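Local atomic coordinates of protein disulfide-isomerase A4 (Rattus norvegicus, PDB entry 3EC3), a protein that catalyses the rearrangement of disulfide bonds in proteins in the endoplasmic reticulum, this fragment comprising its noncatalytic, thioredoxin-like b and b′ domains. Residues 27-41 with 55-67. The protein carries 1 engineered substitution. Numbering follows the deposited sequence.
Sequences VVILGVFQGVGDPGY and YKFHHTFSTEIAK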
loop_
_atom_site.group_PDB
_atom_site.type_symbol
_atom_site.label_atom_id
_atom_site.label_comp_id
_atom_site.label_asym_id
_atom_site.label_seq_id
_atom_site.Cartn_x
_atom_site.Cartn_y
_atom_site.Cartn_z
ATOM N N VAL A 27 -3.820 4.466 -2.354
ATOM C CA VAL A 27 -3.884 4.037 -3.765
ATOM C C VAL A 27 -4.858 4.972 -4.520
ATOM O O VAL A 27 -5.947 5.310 -4.005
ATOM C CB VAL A 27 -4.200 2.512 -3.906
ATOM C CG1 VAL A 27 -5.581 2.115 -3.311
ATOM C CG2 VAL A 27 -4.089 2.037 -5.396
ATOM N N VAL A 28 -4.415 5.429 -5.689
ATOM C CA VAL A 28 -5.217 6.183 -6.625
ATOM C C VAL A 28 -5.820 5.184 -7.625
ATOM O O VAL A 28 -5.074 4.546 -8.390
ATOM C CB VAL A 28 -4.334 7.159 -7.400
ATOM C CG1 VAL A 28 -5.176 7.952 -8.430
ATOM C CG2 VAL A 28 -3.540 8.096 -6.399
ATOM N N ILE A 29 -7.150 5.080 -7.623
ATOM C CA ILE A 29 -7.835 4.154 -8.471
ATOM C C ILE A 29 -8.586 4.959 -9.523
ATOM O O ILE A 29 -9.455 5.791 -9.187
ATOM C CB ILE A 29 -8.810 3.283 -7.661
ATOM C CG1 ILE A 29 -8.054 2.559 -6.518
ATOM C CG2 ILE A 29 -9.457 2.277 -8.562
ATOM C CD1 ILE A 29 -9.051 1.930 -5.472
ATOM N N LEU A 30 -8.221 4.730 -10.779
ATOM C CA LEU A 30 -8.709 5.556 -11.871
ATOM C C LEU A 30 -9.287 4.743 -13.012
ATOM O O LEU A 30 -8.525 4.080 -13.741
ATOM C CB LEU A 30 -7.587 6.399 -12.415
ATOM C CG LEU A 30 -8.077 7.413 -13.455
ATOM C CD1 LEU A 30 -9.127 8.350 -12.936
ATOM C CD2 LEU A 30 -6.869 8.210 -13.976
ATOM N N GLY A 31 -10.581 4.894 -13.243
ATOM C CA GLY A 31 -11.222 4.303 -14.439
ATOM C C GLY A 31 -11.076 5.252 -15.621
ATOM O O GLY A 31 -11.490 6.425 -15.537
ATOM N N VAL A 32 -10.545 4.767 -16.744
ATOM C CA VAL A 32 -10.353 5.652 -17.912
ATOM C C VAL A 32 -11.222 5.118 -19.039
ATOM O O VAL A 32 -10.915 4.064 -19.603
ATOM C CB VAL A 32 -8.874 5.647 -18.377
ATOM C CG1 VAL A 32 -8.651 6.584 -19.616
ATOM C CG2 VAL A 32 -7.897 6.041 -17.199
ATOM N N PHE A 33 -12.253 5.861 -19.394
ATOM C CA PHE A 33 -13.331 5.376 -20.271
ATOM C C PHE A 33 -13.690 6.372 -21.332
ATOM O O PHE A 33 -13.256 7.509 -21.279
ATOM C CB PHE A 33 -14.524 4.921 -19.413
ATOM C CG PHE A 33 -14.172 3.722 -18.559
ATOM C CD1 PHE A 33 -13.953 3.878 -17.182
ATOM C CD2 PHE A 33 -13.952 2.462 -19.166
ATOM C CE1 PHE A 33 -13.579 2.780 -16.389
ATOM C CE2 PHE A 33 -13.560 1.361 -18.393
ATOM C CZ PHE A 33 -13.367 1.525 -16.992
ATOM N N GLN A 34 -14.486 5.953 -22.301
ATOM C CA GLN A 34 -14.819 6.838 -23.425
ATOM C C GLN A 34 -15.907 7.850 -23.072
ATOM O O GLN A 34 -15.952 8.947 -23.607
ATOM C CB GLN A 34 -15.194 5.999 -24.635
ATOM C CG GLN A 34 -14.063 4.975 -24.995
ATOM C CD GLN A 34 -14.321 4.282 -26.277
ATOM O OE1 GLN A 34 -14.202 3.046 -26.365
ATOM N NE2 GLN A 34 -14.734 5.050 -27.294
ATOM N N GLY A 35 -16.757 7.499 -22.123
ATOM C CA GLY A 35 -17.823 8.397 -21.719
ATOM C C GLY A 35 -18.774 7.765 -20.736
ATOM O O GLY A 35 -18.631 6.606 -20.358
ATOM N N VAL A 36 -19.791 8.524 -20.360
ATOM C CA VAL A 36 -20.654 8.133 -19.263
ATOM C C VAL A 36 -21.586 6.907 -19.575
ATOM O O VAL A 36 -22.083 6.258 -18.662
ATOM C CB VAL A 36 -21.422 9.366 -18.778
ATOM C CG1 VAL A 36 -22.427 9.841 -19.844
ATOM C CG2 VAL A 36 -22.126 9.054 -17.466
ATOM N N GLY A 37 -21.725 6.555 -20.851
ATOM C CA GLY A 37 -22.545 5.394 -21.256
ATOM C C GLY A 37 -21.683 4.198 -21.643
ATOM O O GLY A 37 -22.217 3.169 -22.081
ATOM N N ASP A 38 -20.359 4.320 -21.463
ATOM C CA ASP A 38 -19.383 3.281 -21.861
ATOM C C ASP A 38 -19.648 1.981 -21.045
ATOM O O ASP A 38 -19.608 2.006 -19.825
ATOM C CB ASP A 38 -17.947 3.850 -21.631
ATOM C CG ASP A 38 -16.829 2.933 -22.127
ATOM O OD1 ASP A 38 -17.118 1.755 -22.377
ATOM O OD2 ASP A 38 -15.638 3.386 -22.257
ATOM N N PRO A 39 -19.991 0.858 -21.700
ATOM C CA PRO A 39 -20.284 -0.322 -20.888
ATOM C C PRO A 39 -19.162 -0.646 -19.845
ATOM O O PRO A 39 -19.475 -1.059 -18.733
ATOM C CB PRO A 39 -20.476 -1.405 -21.952
ATOM C CG PRO A 39 -21.067 -0.671 -23.096
ATOM C CD PRO A 39 -20.229 0.580 -23.136
ATOM N N GLY A 40 -17.892 -0.404 -20.188
ATOM C CA GLY A 40 -16.787 -0.694 -19.261
ATOM C C GLY A 40 -16.876 0.222 -18.045
ATOM O O GLY A 40 -16.665 -0.194 -16.886
ATOM N N TYR A 41 -17.187 1.483 -18.287
ATOM C CA TYR A 41 -17.387 2.410 -17.169
ATOM C C TYR A 41 -18.490 1.917 -16.216
ATOM O O TYR A 41 -18.403 2.071 -15.000
ATOM C CB TYR A 41 -17.723 3.795 -17.728
ATOM C CG TYR A 41 -18.204 4.789 -16.681
ATOM C CD1 TYR A 41 -19.499 5.300 -16.724
ATOM C CD2 TYR A 41 -17.343 5.222 -15.641
ATOM C CE1 TYR A 41 -19.948 6.215 -15.783
ATOM C CE2 TYR A 41 -17.800 6.096 -14.670
ATOM C CZ TYR A 41 -19.073 6.627 -14.772
ATOM O OH TYR A 41 -19.535 7.518 -13.814
ATOM N N TYR A 55 -12.319 1.890 -0.286
ATOM C CA TYR A 55 -11.440 2.652 -1.207
ATOM C C TYR A 55 -12.134 3.874 -1.772
ATOM O O TYR A 55 -13.361 3.924 -1.828
ATOM C CB TYR A 55 -11.005 1.778 -2.388
ATOM C CG TYR A 55 -10.319 0.503 -1.998
ATOM C CD1 TYR A 55 -11.049 -0.680 -1.858
ATOM C CD2 TYR A 55 -8.936 0.468 -1.767
ATOM C CE1 TYR A 55 -10.441 -1.856 -1.506
ATOM C CE2 TYR A 55 -8.313 -0.721 -1.400
ATOM C CZ TYR A 55 -9.081 -1.877 -1.280
ATOM O OH TYR A 55 -8.489 -3.063 -0.936
ATOM N N LYS A 56 -11.346 4.851 -2.227
ATOM C CA LYS A 56 -11.884 5.980 -2.998
ATOM C C LYS A 56 -11.663 5.659 -4.478
ATOM O O LYS A 56 -10.544 5.250 -4.860
ATOM C CB LYS A 56 -11.103 7.274 -2.704
ATOM C CG LYS A 56 -11.178 7.816 -1.250
ATOM C CD LYS A 56 -12.367 8.705 -1.088
ATOM C CE LYS A 56 -13.452 8.009 -0.291
ATOM N NZ LYS A 56 -14.565 8.945 0.073
ATOM N N PHE A 57 -12.679 5.917 -5.301
ATOM C CA PHE A 57 -12.615 5.658 -6.749
ATOM C C PHE A 57 -12.780 6.929 -7.590
ATOM O O PHE A 57 -13.624 7.812 -7.248
ATOM C CB PHE A 57 -13.747 4.673 -7.085
ATOM C CG PHE A 57 -13.526 3.299 -6.520
ATOM C CD1 PHE A 57 -13.919 2.997 -5.218
ATOM C CD2 PHE A 57 -12.931 2.300 -7.292
ATOM C CE1 PHE A 57 -13.714 1.718 -4.689
ATOM C CE2 PHE A 57 -12.752 1.008 -6.784
ATOM C CZ PHE A 57 -13.132 0.726 -5.457
ATOM N N HIS A 58 -12.020 7.036 -8.688
ATOM C CA HIS A 58 -12.151 8.166 -9.580
ATOM C C HIS A 58 -12.312 7.626 -10.996
ATOM O O HIS A 58 -12.012 6.433 -11.237
ATOM C CB HIS A 58 -10.924 9.054 -9.518
ATOM C CG HIS A 58 -10.628 9.532 -8.130
ATOM N ND1 HIS A 58 -11.114 10.720 -7.638
ATOM C CD2 HIS A 58 -9.977 8.929 -7.100
ATOM C CE1 HIS A 58 -10.728 10.862 -6.374
ATOM N NE2 HIS A 58 -10.026 9.791 -6.026
ATOM N N HIS A 59 -12.766 8.499 -11.888
ATOM C CA HIS A 59 -12.869 8.129 -13.317
ATOM C C HIS A 59 -12.615 9.310 -14.181
ATOM O O HIS A 59 -12.711 10.438 -13.738
ATOM C CB HIS A 59 -14.237 7.504 -13.650
ATOM C CG HIS A 59 -15.391 8.432 -13.458
ATOM N ND1 HIS A 59 -16.057 8.551 -12.266
ATOM C CD2 HIS A 59 -16.010 9.275 -14.320
ATOM C CE1 HIS A 59 -17.051 9.417 -12.399
ATOM N NE2 HIS A 59 -17.053 9.863 -13.646
ATOM N N THR A 60 -12.232 9.061 -15.427
ATOM C CA THR A 60 -12.083 10.153 -16.350
ATOM C C THR A 60 -12.473 9.704 -17.751
ATOM O O THR A 60 -12.310 8.515 -18.107
ATOM C CB THR A 60 -10.613 10.712 -16.322
ATOM O OG1 THR A 60 -10.551 11.879 -17.139
ATOM C CG2 THR A 60 -9.615 9.691 -16.854
ATOM N N PHE A 61 -12.986 10.636 -18.532
ATOM C CA PHE A 61 -13.245 10.366 -19.935
ATOM C C PHE A 61 -12.319 11.208 -20.828
ATOM O O PHE A 61 -12.540 11.297 -22.034
ATOM C CB PHE A 61 -14.709 10.686 -20.269
ATOM C CG PHE A 61 -15.685 10.142 -19.289
ATOM C CD1 PHE A 61 -16.554 11.003 -18.611
ATOM C CD2 PHE A 61 -15.735 8.772 -19.026
ATOM C CE1 PHE A 61 -17.483 10.508 -17.684
ATOM C CE2 PHE A 61 -16.680 8.241 -18.092
ATOM C CZ PHE A 61 -17.535 9.104 -17.430
ATOM N N SER A 62 -11.298 11.819 -20.226
ATOM C CA SER A 62 -10.397 12.792 -20.905
ATOM C C SER A 62 -9.310 12.104 -21.705
ATOM O O SER A 62 -8.509 11.372 -21.131
ATOM C CB SER A 62 -9.717 13.658 -19.842
ATOM O OG SER A 62 -8.723 14.505 -20.393
ATOM N N THR A 63 -9.258 12.351 -23.014
ATOM C CA THR A 63 -8.171 11.811 -23.833
ATOM C C THR A 63 -6.852 12.463 -23.445
ATOM O O THR A 63 -5.816 11.844 -23.566
ATOM C CB THR A 63 -8.431 11.943 -25.361
ATOM O OG1 THR A 63 -8.605 13.328 -25.711
ATOM C CG2 THR A 63 -9.670 11.169 -25.747
ATOM N N GLU A 64 -6.908 13.701 -22.948
ATOM C CA GLU A 64 -5.733 14.421 -22.465
ATOM C C GLU A 64 -5.098 13.698 -21.274
ATOM O O GLU A 64 -3.869 13.494 -21.209
ATOM C CB GLU A 64 -6.129 15.853 -22.103
ATOM C CG GLU A 64 -5.221 16.554 -21.070
ATOM C CD GLU A 64 -5.723 17.963 -20.742
ATOM O OE1 GLU A 64 -5.955 18.252 -19.551
ATOM O OE2 GLU A 64 -5.928 18.767 -21.682
ATOM N N ILE A 65 -5.944 13.255 -20.339
ATOM C CA ILE A 65 -5.419 12.575 -19.178
ATOM C C ILE A 65 -4.947 11.174 -19.553
ATOM O O ILE A 65 -3.915 10.723 -19.052
ATOM C CB ILE A 65 -6.458 12.580 -18.003
ATOM C CG1 ILE A 65 -6.731 14.046 -17.567
ATOM C CG2 ILE A 65 -5.974 11.638 -16.868
ATOM C CD1 ILE A 65 -7.640 14.194 -16.357
ATOM N N ALA A 66 -5.676 10.493 -20.443
ATOM C CA ALA A 66 -5.269 9.170 -20.923
ATOM C C ALA A 66 -3.874 9.265 -21.577
ATOM O O ALA A 66 -2.975 8.471 -21.261
ATOM C CB ALA A 66 -6.296 8.619 -21.934
ATOM N N LYS A 67 -3.703 10.251 -22.453
ATOM C CA LYS A 67 -2.372 10.528 -23.091
ATOM C C LYS A 67 -1.274 10.733 -22.058
ATOM O O LYS A 67 -0.225 10.052 -22.102
ATOM C CB LYS A 67 -2.474 11.717 -24.070
ATOM C CG LYS A 67 -3.460 11.438 -25.183
ATOM C CD LYS A 67 -3.633 12.566 -26.227
ATOM C CE LYS A 67 -4.781 12.217 -27.179
ATOM N NZ LYS A 67 -5.296 13.423 -27.912
HETATM O O HOH W 1 -8.207 6.340 -5.251
HETATM O O HOH W 2 -8.329 4.395 -2.214
HETATM O O HOH W 3 -13.284 10.013 -24.445
#
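In the beta-alpha-beta crossover of the first thioredoxin-like domain of this fragment, strand 28-32 runs parallel to strand 57-60, with Gly31 and Val32 beside His59 and Thr60, and helix 39-51 connects them. His58 N donates to Ile29 O, Gly31 N to His58 O (2.9 Å), Thr60 N to Gly31 O (2.7 Å) and Phe33 N to Thr60 O. Where the strands splay apart, a water links Val27 O and Ile29 N to Lys56 O, and Ile29 CD1 packs on Tyr55 CB (3.7 Å). On the face bearing Leu30, Val32 CG2 lies alongside Thr60 CG2 (4.0 Å). Beyond the other face, with CG anti to the backbone N (chi1 169°), the Tyr41 ring reaches from the helix start into an aromatic cluster: its edge meets the face of His59, while the edge of Phe61 points at the Tyr41 face, planes at 83°. Gly35 CA makes a CH-pi contact over the Phe61 face, 3.8 Å from the ring centroid. Replacing Tyr41 with alanine would probably leave the Phe61 edge and His59 face without their shared partner and deprive Gln45 of its hydroxyl mate. Ser8 OG holds His59 ND1 and Gln45 holds Tyr41 OH, pairing these two polar atoms; backbone bonds set the parallel register, and the cluster packs the helix start against the end of strand 57-60.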